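PDB 3NRG: TetR family transcriptional regulator from Chloroflexus aurantiacus, which probably acts as a DNA-binding transcription factor that recognises cis-regulatory sequences, as members of the TetR family generally do. Local coordinates for residues A[113-117]-A[118-122]; A[24-28]-A[29-33]; A[43-46]-A[47-51]; A[153-157]-A[158-162]. One frame throughout, in Å; residues are numbered along the deposited sequence.

Contact 1 of 4, residues A[113-117]-A[118-122]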
loop_
_atom_site.group_PDB
_atom_site.type_symbol
_atom_site.label_atom_id
_atom_site.label_comp_id
_atom_site.label_asym_id
_atom_site.label_seq_id
_atom_site.Cartn_x
_atom_site.Cartn_y
_atom_site.Cartn_z
ATOM N N TYR A 113 4.505 -2.850 -0.455
ATOM C CA TYR A 113 4.181 -4.277 -0.494
ATOM C C TYR A 113 5.447 -5.132 -0.405
ATOM O O TYR A 113 5.452 -6.135 0.318
ATOM C CB TYR A 113 3.385 -4.613 -1.769
ATOM C CG TYR A 113 3.053 -6.086 -1.924
ATOM C CD1 TYR A 113 1.994 -6.660 -1.226
ATOM C CD2 TYR A 113 3.741 -6.885 -2.835
ATOM C CE1 TYR A 113 1.676 -8.011 -1.375
ATOM C CE2 TYR A 113 3.428 -8.235 -2.998
ATOM C CZ TYR A 113 2.392 -8.793 -2.269
ATOM O OH TYR A 113 2.078 -10.119 -2.433
ATOM N N LYS A 114 6.525 -4.741 -1.149
ATOM C CA LYS A 114 7.787 -5.483 -1.140
ATOM C C LYS A 114 8.465 -5.430 0.238
ATOM O O LYS A 114 9.133 -6.382 0.624
ATOM C CB LYS A 114 8.739 -4.968 -2.233
ATOM C CG LYS A 114 8.427 -5.497 -3.630
ATOM C CD LYS A 114 9.542 -5.143 -4.615
ATOM C CE LYS A 114 9.383 -5.854 -5.934
ATOM N NZ LYS A 114 10.545 -5.630 -6.821
ATOM N N ALA A 115 8.253 -4.323 0.999
ATOM C CA ALA A 115 8.829 -4.142 2.341
ATOM C C ALA A 115 8.351 -5.223 3.332
ATOM O O ALA A 115 9.027 -5.483 4.330
ATOM C CB ALA A 115 8.488 -2.756 2.874
ATOM N N LEU A 116 7.186 -5.852 3.048
ATOM C CA LEU A 116 6.626 -6.925 3.876
ATOM C C LEU A 116 7.453 -8.218 3.787
ATOM O O LEU A 116 7.416 -9.029 4.715
ATOM C CB LEU A 116 5.182 -7.235 3.448
ATOM C CG LEU A 116 4.135 -6.162 3.709
ATOM C CD1 LEU A 116 2.894 -6.427 2.900
ATOM C CD2 LEU A 116 3.801 -6.062 5.188
ATOM N N TYR A 117 8.151 -8.436 2.652
ATOM C CA TYR A 117 8.871 -9.686 2.401
ATOM C C TYR A 117 10.382 -9.502 2.232
ATOM O O TYR A 117 11.158 -10.314 2.742
ATOM C CB TYR A 117 8.274 -10.412 1.170
ATOM C CG TYR A 117 6.759 -10.505 1.189
ATOM C CD1 TYR A 117 6.107 -11.454 1.972
ATOM C CD2 TYR A 117 5.978 -9.635 0.434
ATOM C CE1 TYR A 117 4.716 -11.520 2.021
ATOM C CE2 TYR A 117 4.586 -9.696 0.470
ATOM C CZ TYR A 117 3.958 -10.645 1.262
ATOM O OH TYR A 117 2.590 -10.714 1.294
ATOM N N ASP A 118 10.798 -8.468 1.487
ATOM C CA ASP A 118 12.206 -8.231 1.172
ATOM C C ASP A 118 13.026 -7.687 2.350
ATOM O O ASP A 118 12.487 -6.989 3.213
ATOM C CB ASP A 118 12.338 -7.313 -0.062
ATOM C CG ASP A 118 11.774 -7.907 -1.356
ATOM O OD1 ASP A 118 11.305 -9.076 -1.325
ATOM O OD2 ASP A 118 11.800 -7.204 -2.394
ATOM N N ASP A 119 14.346 -8.002 2.370
ATOM C CA ASP A 119 15.268 -7.513 3.403
ATOM C C ASP A 119 15.611 -6.057 3.104
ATOM O O ASP A 119 16.562 -5.774 2.366
ATOM C CB ASP A 119 16.547 -8.389 3.468
ATOM C CG ASP A 119 17.474 -8.092 4.652
ATOM O OD1 ASP A 119 17.715 -6.891 4.938
ATOM O OD2 ASP A 119 18.032 -9.054 5.225
ATOM N N VAL A 120 14.803 -5.136 3.637
ATOM C CA VAL A 120 14.979 -3.704 3.405
ATOM C C VAL A 120 15.479 -2.983 4.670
ATOM O O VAL A 120 15.142 -3.392 5.783
ATOM C CB VAL A 120 13.706 -3.044 2.805
ATOM C CG1 VAL A 120 13.451 -3.541 1.381
ATOM C CG2 VAL A 120 12.483 -3.277 3.693
ATOM N N PRO A 121 16.329 -1.939 4.530
ATOM C CA PRO A 121 16.856 -1.274 5.725
ATOM C C PRO A 121 15.940 -0.174 6.244
ATOM O O PRO A 121 16.098 0.994 5.885
ATOM C CB PRO A 121 18.212 -0.742 5.262
ATOM C CG PRO A 121 18.065 -0.554 3.779
ATOM C CD PRO A 121 16.873 -1.339 3.294
ATOM N N LEU A 122 14.978 -0.550 7.090
ATOM C CA LEU A 122 14.048 0.396 7.694
ATOM C C LEU A 122 14.230 0.424 9.212
ATOM O O LEU A 122 14.549 -0.611 9.807
ATOM C CB LEU A 122 12.589 0.035 7.338
ATOM C CG LEU A 122 12.157 0.294 5.886
ATOM C CD1 LEU A 122 10.834 -0.364 5.595
ATOM C CD2 LEU A 122 12.084 1.804 5.576
#

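Contact 2 of 4, residues A[24-28]-A[29-33]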
loop_
_atom_site.group_PDB
_atom_site.type_symbol
_atom_site.label_atom_id
_atom_site.label_comp_id
_atom_site.label_asym_id
_atom_site.label_seq_id
_atom_site.Cartn_x
_atom_site.Cartn_y
_atom_site.Cartn_z
ATOM N N ASP A 24 9.697 4.061 -10.208
ATOM C CA ASP A 24 9.816 2.949 -11.154
ATOM C C ASP A 24 10.935 1.983 -10.758
ATOM O O ASP A 24 10.695 0.783 -10.681
ATOM C CB ASP A 24 10.040 3.467 -12.589
ATOM C CG ASP A 24 8.779 3.927 -13.297
ATOM O OD1 ASP A 24 7.715 3.299 -13.084
ATOM O OD2 ASP A 24 8.877 4.838 -14.149
ATOM N N GLU A 25 12.141 2.515 -10.453
ATOM C CA GLU A 25 13.312 1.716 -10.072
ATOM C C GLU A 25 13.089 0.887 -8.789
ATOM O O GLU A 25 13.436 -0.294 -8.757
ATOM C CB GLU A 25 14.562 2.619 -9.937
ATOM C CG GLU A 25 15.860 1.868 -9.663
ATOM C CD GLU A 25 16.417 1.032 -10.804
ATOM O OE1 GLU A 25 15.978 1.223 -11.962
ATOM O OE2 GLU A 25 17.333 0.215 -10.542
ATOM N N PHE A 26 12.530 1.504 -7.740
ATOM C CA PHE A 26 12.297 0.813 -6.472
ATOM C C PHE A 26 11.082 -0.145 -6.496
ATOM O O PHE A 26 11.031 -1.077 -5.691
ATOM C CB PHE A 26 12.212 1.802 -5.299
ATOM C CG PHE A 26 13.559 2.234 -4.767
ATOM C CD1 PHE A 26 14.132 3.437 -5.168
ATOM C CD2 PHE A 26 14.259 1.440 -3.865
ATOM C CE1 PHE A 26 15.368 3.847 -4.660
ATOM C CE2 PHE A 26 15.509 1.838 -3.381
ATOM C CZ PHE A 26 16.050 3.044 -3.776
ATOM N N ALA A 27 10.130 0.062 -7.427
ATOM C CA ALA A 27 8.964 -0.817 -7.545
ATOM C C ALA A 27 9.241 -2.008 -8.477
ATOM O O ALA A 27 8.743 -3.113 -8.228
ATOM C CB ALA A 27 7.763 -0.034 -8.043
ATOM N N GLN A 28 10.034 -1.784 -9.550
ATOM C CA GLN A 28 10.361 -2.819 -10.540
ATOM C C GLN A 28 11.517 -3.731 -10.098
ATOM O O GLN A 28 11.710 -4.799 -10.688
ATOM C CB GLN A 28 10.682 -2.187 -11.904
ATOM C CG GLN A 28 9.482 -1.531 -12.588
ATOM C CD GLN A 28 9.882 -0.699 -13.796
ATOM O OE1 GLN A 28 10.987 -0.825 -14.348
ATOM N NE2 GLN A 28 8.981 0.160 -14.242
ATOM N N ASN A 29 12.302 -3.305 -9.084
ATOM C CA ASN A 29 13.470 -4.067 -8.631
ATOM C C ASN A 29 13.525 -4.211 -7.110
ATOM O O ASN A 29 13.018 -3.350 -6.384
ATOM C CB ASN A 29 14.773 -3.402 -9.127
ATOM C CG ASN A 29 14.869 -3.266 -10.620
ATOM O OD1 ASN A 29 15.250 -4.200 -11.328
ATOM N ND2 ASN A 29 14.558 -2.084 -11.127
ATOM N N ASP A 30 14.183 -5.294 -6.630
ATOM C CA ASP A 30 14.417 -5.539 -5.202
ATOM C C ASP A 30 15.453 -4.530 -4.699
ATOM O O ASP A 30 16.294 -4.085 -5.481
ATOM C CB ASP A 30 14.928 -6.989 -4.986
ATOM C CG ASP A 30 15.437 -7.284 -3.580
ATOM O OD1 ASP A 30 14.629 -7.228 -2.633
ATOM O OD2 ASP A 30 16.645 -7.569 -3.435
ATOM N N TYR A 31 15.399 -4.165 -3.398
ATOM C CA TYR A 31 16.338 -3.195 -2.804
ATOM C C TYR A 31 17.817 -3.422 -3.210
ATOM O O TYR A 31 18.500 -2.468 -3.586
ATOM C CB TYR A 31 16.185 -3.139 -1.267
ATOM C CG TYR A 31 17.035 -2.063 -0.627
ATOM C CD1 TYR A 31 16.576 -0.754 -0.523
ATOM C CD2 TYR A 31 18.322 -2.342 -0.174
ATOM C CE1 TYR A 31 17.377 0.251 0.016
ATOM C CE2 TYR A 31 19.129 -1.346 0.368
ATOM C CZ TYR A 31 18.657 -0.047 0.449
ATOM O OH TYR A 31 19.443 0.930 1.003
ATOM N N ASP A 32 18.301 -4.682 -3.129
ATOM C CA ASP A 32 19.687 -5.032 -3.466
ATOM C C ASP A 32 19.966 -4.961 -4.980
ATOM O O ASP A 32 21.121 -4.805 -5.382
ATOM C CB ASP A 32 20.043 -6.422 -2.914
ATOM N N SER A 33 18.908 -5.067 -5.814
ATOM C CA SER A 33 19.031 -5.025 -7.278
ATOM C C SER A 33 18.842 -3.589 -7.853
ATOM O O SER A 33 18.948 -3.396 -9.071
ATOM C CB SER A 33 18.040 -5.994 -7.920
ATOM O OG SER A 33 18.214 -6.069 -9.326
#

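Contact 3 of 4, residues A[43-46]-A[47-51]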
loop_
_atom_site.group_PDB
_atom_site.type_symbol
_atom_site.label_atom_id
_atom_site.label_comp_id
_atom_site.label_asym_id
_atom_site.label_seq_id
_atom_site.Cartn_x
_atom_site.Cartn_y
_atom_site.Cartn_z
ATOM N N ALA A 43 16.812 9.450 -15.416
ATOM C CA ALA A 43 16.424 10.785 -14.951
ATOM C C ALA A 43 17.036 11.884 -15.812
ATOM O O ALA A 43 16.609 13.036 -15.731
ATOM C CB ALA A 43 16.828 10.975 -13.499
ATOM N N GLY A 44 18.030 11.520 -16.625
ATOM C CA GLY A 44 18.721 12.461 -17.495
ATOM C C GLY A 44 19.563 13.451 -16.719
ATOM O O GLY A 44 19.529 14.658 -16.995
ATOM N N ILE A 45 20.286 12.952 -15.699
ATOM C CA ILE A 45 21.164 13.778 -14.859
ATOM C C ILE A 45 22.616 13.274 -14.913
ATOM O O ILE A 45 22.872 12.195 -15.458
ATOM C CB ILE A 45 20.624 13.911 -13.397
ATOM C CG1 ILE A 45 20.336 12.525 -12.771
ATOM C CG2 ILE A 45 19.385 14.824 -13.351
ATOM C CD1 ILE A 45 20.076 12.541 -11.252
ATOM N N ALA A 46 23.564 14.065 -14.371
ATOM C CA ALA A 46 24.991 13.719 -14.372
ATOM C C ALA A 46 25.277 12.432 -13.604
ATOM O O ALA A 46 24.575 12.114 -12.638
ATOM C CB ALA A 46 25.801 14.858 -13.786
ATOM N N LYS A 47 26.307 11.688 -14.034
ATOM C CA LYS A 47 26.707 10.462 -13.352
ATOM C C LYS A 47 27.377 10.823 -12.017
ATOM O O LYS A 47 28.245 11.696 -11.980
ATOM C CB LYS A 47 27.645 9.624 -14.243
ATOM C CG LYS A 47 27.778 8.172 -13.788
ATOM C CD LYS A 47 28.526 7.347 -14.803
ATOM C CE LYS A 47 28.623 5.905 -14.395
ATOM N NZ LYS A 47 29.126 5.066 -15.508
ATOM N N GLY A 48 26.893 10.212 -10.934
ATOM C CA GLY A 48 27.384 10.460 -9.579
ATOM C C GLY A 48 26.635 11.564 -8.849
ATOM O O GLY A 48 26.926 11.840 -7.683
ATOM N N SER A 49 25.650 12.205 -9.530
ATOM C CA SER A 49 24.899 13.335 -8.974
ATOM C C SER A 49 23.778 12.912 -8.006
ATOM O O SER A 49 23.208 13.771 -7.324
ATOM C CB SER A 49 24.345 14.219 -10.089
ATOM O OG SER A 49 23.319 13.562 -10.814
ATOM N N PHE A 50 23.484 11.590 -7.924
ATOM C CA PHE A 50 22.464 11.045 -7.014
ATOM C C PHE A 50 22.778 11.397 -5.553
ATOM O O PHE A 50 21.866 11.681 -4.777
ATOM C CB PHE A 50 22.362 9.510 -7.181
ATOM C CG PHE A 50 21.470 8.806 -6.184
ATOM C CD1 PHE A 50 20.123 8.596 -6.458
ATOM C CD2 PHE A 50 21.990 8.304 -4.991
ATOM C CE1 PHE A 50 19.300 7.931 -5.539
ATOM C CE2 PHE A 50 21.164 7.649 -4.068
ATOM C CZ PHE A 50 19.826 7.461 -4.350
ATOM N N TYR A 51 24.064 11.376 -5.190
ATOM C CA TYR A 51 24.524 11.627 -3.826
ATOM C C TYR A 51 24.446 13.102 -3.407
ATOM O O TYR A 51 24.648 13.422 -2.229
ATOM C CB TYR A 51 25.918 11.032 -3.614
ATOM C CG TYR A 51 25.969 9.557 -3.945
ATOM C CD1 TYR A 51 25.482 8.604 -3.053
ATOM C CD2 TYR A 51 26.440 9.115 -5.180
ATOM C CE1 TYR A 51 25.497 7.247 -3.364
ATOM C CE2 TYR A 51 26.464 7.760 -5.501
ATOM C CZ TYR A 51 25.993 6.827 -4.588
ATOM O OH TYR A 51 26.013 5.487 -4.892
#

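Contact 4 of 4, residues A[153-157]-A[158-162]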
loop_
_atom_site.group_PDB
_atom_site.type_symbol
_atom_site.label_atom_id
_atom_site.label_comp_id
_atom_site.label_asym_id
_atom_site.label_seq_id
_atom_site.Cartn_x
_atom_site.Cartn_y
_atom_site.Cartn_z
ATOM N N PRO A 153 -18.562 -16.226 19.984
ATOM C CA PRO A 153 -17.902 -16.028 21.295
ATOM C C PRO A 153 -16.553 -16.732 21.463
ATOM O O PRO A 153 -15.659 -16.181 22.105
ATOM C CB PRO A 153 -18.946 -16.537 22.303
ATOM C CG PRO A 153 -19.856 -17.411 21.514
ATOM C CD PRO A 153 -19.907 -16.823 20.141
ATOM N N ASP A 154 -16.399 -17.940 20.881
ATOM C CA ASP A 154 -15.163 -18.735 21.005
ATOM C C ASP A 154 -14.075 -18.353 19.965
ATOM O O ASP A 154 -13.007 -18.970 19.939
ATOM C CB ASP A 154 -15.482 -20.241 20.935
ATOM C CG ASP A 154 -16.255 -20.632 19.693
ATOM O OD1 ASP A 154 -15.612 -20.860 18.639
ATOM O OD2 ASP A 154 -17.506 -20.673 19.761
ATOM N N LEU A 155 -14.340 -17.325 19.135
ATOM C CA LEU A 155 -13.424 -16.885 18.078
ATOM C C LEU A 155 -12.086 -16.384 18.630
ATOM O O LEU A 155 -12.064 -15.597 19.580
ATOM C CB LEU A 155 -14.096 -15.792 17.219
ATOM C CG LEU A 155 -13.378 -15.375 15.922
ATOM C CD1 LEU A 155 -13.401 -16.484 14.896
ATOM C CD2 LEU A 155 -14.010 -14.133 15.335
ATOM N N ASP A 156 -10.969 -16.859 18.043
ATOM C CA ASP A 156 -9.639 -16.396 18.415
ATOM C C ASP A 156 -9.331 -15.130 17.621
ATOM O O ASP A 156 -9.298 -15.173 16.387
ATOM C CB ASP A 156 -8.588 -17.480 18.143
ATOM C CG ASP A 156 -7.194 -17.093 18.597
ATOM O OD1 ASP A 156 -6.895 -17.259 19.798
ATOM O OD2 ASP A 156 -6.404 -16.625 17.751
ATOM N N ALA A 157 -9.189 -13.984 18.326
ATOM C CA ALA A 157 -8.963 -12.670 17.707
ATOM C C ALA A 157 -7.710 -12.634 16.841
ATOM O O ALA A 157 -7.742 -12.062 15.749
ATOM C CB ALA A 157 -8.896 -11.590 18.774
ATOM N N ASP A 158 -6.610 -13.252 17.317
ATOM C CA ASP A 158 -5.345 -13.305 16.583
ATOM C C ASP A 158 -5.514 -14.045 15.236
ATOM O O ASP A 158 -5.048 -13.556 14.199
ATOM C CB ASP A 158 -4.258 -13.971 17.439
ATOM C CG ASP A 158 -2.879 -13.923 16.819
ATOM O OD1 ASP A 158 -2.628 -14.698 15.876
ATOM O OD2 ASP A 158 -2.033 -13.147 17.314
ATOM N N THR A 159 -6.212 -15.198 15.259
ATOM C CA THR A 159 -6.472 -16.016 14.073
ATOM C C THR A 159 -7.348 -15.257 13.060
ATOM O O THR A 159 -7.036 -15.243 11.868
ATOM C CB THR A 159 -7.082 -17.370 14.494
ATOM O OG1 THR A 159 -6.209 -18.003 15.431
ATOM C CG2 THR A 159 -7.315 -18.289 13.321
ATOM N N ALA A 160 -8.437 -14.615 13.542
ATOM C CA ALA A 160 -9.339 -13.829 12.693
ATOM C C ALA A 160 -8.603 -12.624 12.075
ATOM O O ALA A 160 -8.836 -12.300 10.908
ATOM C CB ALA A 160 -10.539 -13.356 13.498
ATOM N N ALA A 161 -7.686 -11.981 12.857
ATOM C CA ALA A 161 -6.879 -10.854 12.383
ATOM C C ALA A 161 -5.916 -11.311 11.292
ATOM O O ALA A 161 -5.713 -10.590 10.315
ATOM C CB ALA A 161 -6.109 -10.241 13.533
ATOM N N PHE A 162 -5.349 -12.533 11.438
ATOM C CA PHE A 162 -4.462 -13.122 10.436
ATOM C C PHE A 162 -5.188 -13.284 9.097
ATOM O O PHE A 162 -4.652 -12.894 8.061
ATOM C CB PHE A 162 -3.900 -14.477 10.929
ATOM C CG PHE A 162 -3.410 -15.379 9.818
ATOM C CD1 PHE A 162 -2.192 -15.136 9.186
ATOM C CD2 PHE A 162 -4.189 -16.439 9.367
ATOM C CE1 PHE A 162 -1.763 -15.941 8.133
ATOM C CE2 PHE A 162 -3.762 -17.236 8.306
ATOM C CZ PHE A 162 -2.555 -16.979 7.691
HETATM O O HOH W 1 -6.331 -14.470 20.320
#

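Contact 1 of 4, residues A[113-117]-A[118-122]
The backbone N-H of D118 reaches back four residues to the carbonyl of K114, D118 N to K114 O 2.8 Å with an N-H...O angle of 167°, as the chain leaves helix 106-114. Y117 N also donates to K114 O, so one oxygen gathers two N-H groups. The K114 and D118 side chains cross obliquely. The carboxylate oxygen OD2 of D118 lies beside the aliphatic part of the lysine, 3.8 Å from K114 CD in the conformer given. That chain runs on extended beyond CG. Its amine is not in salt-bridge contact with D118, and a weak hydrogen bond from it to A27 O is tentative, since the lysine has a second conformer. The other side-chain contact is apolar: A115 CB meets V120 CG2 at 4.1 Å and L122 CD1 at 4.3 Å. Y61 of helix 57-78 also packs on A115, V120 and L122. Y117 CE2 stands 3.6 Å above the plane of the Y113 ring, offset toward its rim. The two hydroxyls bind the two carboxylate oxygens of E170, one each. After D118 the chain goes through two inverse gamma turns, centred on D119 and P121. The arrangement is a helix end running into the loop before helix 124-147, in the C-terminal domain of a TetR-type regulator.

Contact 2 of 4, residues A[24-28]-A[29-33]
The F26 ring is met at its edge, near its own plane, by the Y31 ring; F26 CE2 and Y31 CD1 are 4.0 Å apart. This is the end of helix 12-28 in the TetR-type DNA-binding domain, where the chain turns toward helix 36-43. The two side chains lie side by side and point the same way. Y31 also has a cation-pi contact with K57 and an edge-to-face contact with Y61. F26 packs further on C60 and L64 of helix 57-78 and on I111 of helix 106-114. The second pair of flat groups is the E25 carboxylate and the N29 amide, with planes 31° apart. E25 CG lies opposite the backbone N (chi1 -175°) and the chain bends at the next torsion, which brings its carboxylate beside the amide, E25 CD to N29 ND2 3.6 Å. No hydrogen bond joins those two groups. E25 OE2 instead accepts from S35 N and forms a salt bridge with R38, tying the helix to the start of the next one. Past N29, the S33 N-H returns to D30 O at 2.8 Å and closes a turn. The backbone N of N29 makes only a weak bond to the carbonyl of E25, bent to 126°. The side chain adds a straighter one. N29 ND2 lies 3.2 Å from E25 O, on a lone pair in the carbonyl plane, and that oxygen is only 5° out of the amide plane.

Contact 3 of 4, residues A[43-46]-A[47-51]
S49 grips the carbonyl oxygen of A46 with two donors, S49 OG to A46 O at 2.6 Å and S49 N to A46 O at 3.3 Å. Both come from the same face of the carbonyl plane. The hydroxyl is tilted 24° from that plane and the N-H stands 52° above it. The S49 chi1 of 69° sets OG between its own backbone N and carbonyl carbon, turned back to A46. The backbone bond closes a type II beta turn from A46 to S49. G48 is its third residue, with positive phi, as is usual for glycine at this position of a type II turn. Packing around the turn is light. I45 CD1 comes 3.4 Å from S49 OG, and A46 CB faces S49 CB at 4.0 Å. The turn lies in the predicted helix-turn-helix motif, which would probably face DNA. It follows helix 36-43, where G44 breaks the helical conformation, and leads into a short 3-10 segment that includes F50 and Y51. I45 rests on T40 and K47 on N37 of helix 36-43. F50 packs on I36 of that helix and on L22 of helix 12-28.

Contact 4 of 4, residues A[153-157]-A[158-162]
D156 and T159 meet at the start of helix 157-179, where D156 is the N-cap. D156 OD2 accepts from the backbone N of T159 at 2.9 Å, which is the capping bond, and uses its anti lone pair, away from OD1. The T159 hydroxyl donates to the same oxygen, T159 OG1 to D156 OD2 2.7 Å, and comes from above the carboxylate plane, 42° out of it. Two donors from one residue therefore hold this oxygen. The two side chains cross at about a right angle. With CG turned away from the backbone N (chi1 -176°), D156 swings its carboxylate over the first turn, where N-H groups still lack helical acceptors. A negative group at this end probably also suits the helix dipole. The other carboxylate oxygen works through solvent: a water donates to D156 OD1 and accepts from D158 N. Along the backbone, A160 N reaches D156 O at 3.0 Å and A161 N reaches A157 O at 2.9 Å, so the helical pattern is already set in the first turn. The apolar contact spans the cap. L155, just before D156, and A160, four residues after it, occupy the two positions of a hydrophobic staple. A160 also touches V142 of helix 124-147, while D158 and A161 touch F135, so this helix start is packed against its neighbour. In the staple itself, the methyl L155 CD2 lies 4.0 Å from A160 CB.

Contacts 1 and 2 touch, with centres 11 Å apart, although they belong to different family regions. P121 CG packs on Y31 CZ at 3.4 Å, so the loops that follow two helices meet where the DNA-binding and C-terminal parts join. Contact 3 shares the DNA-binding region with contact 2. Their centres are 17 Å apart and their nearest atoms about 6 Å. Contact 3 is the one within the predicted helix-turn-helix. Contact 4 lies across the chain's centre from contacts 2 and 3, its centre 51 Å from that of contact 3. It shares the C-terminal family region with contact 1, with nearest atoms about 10 Å apart.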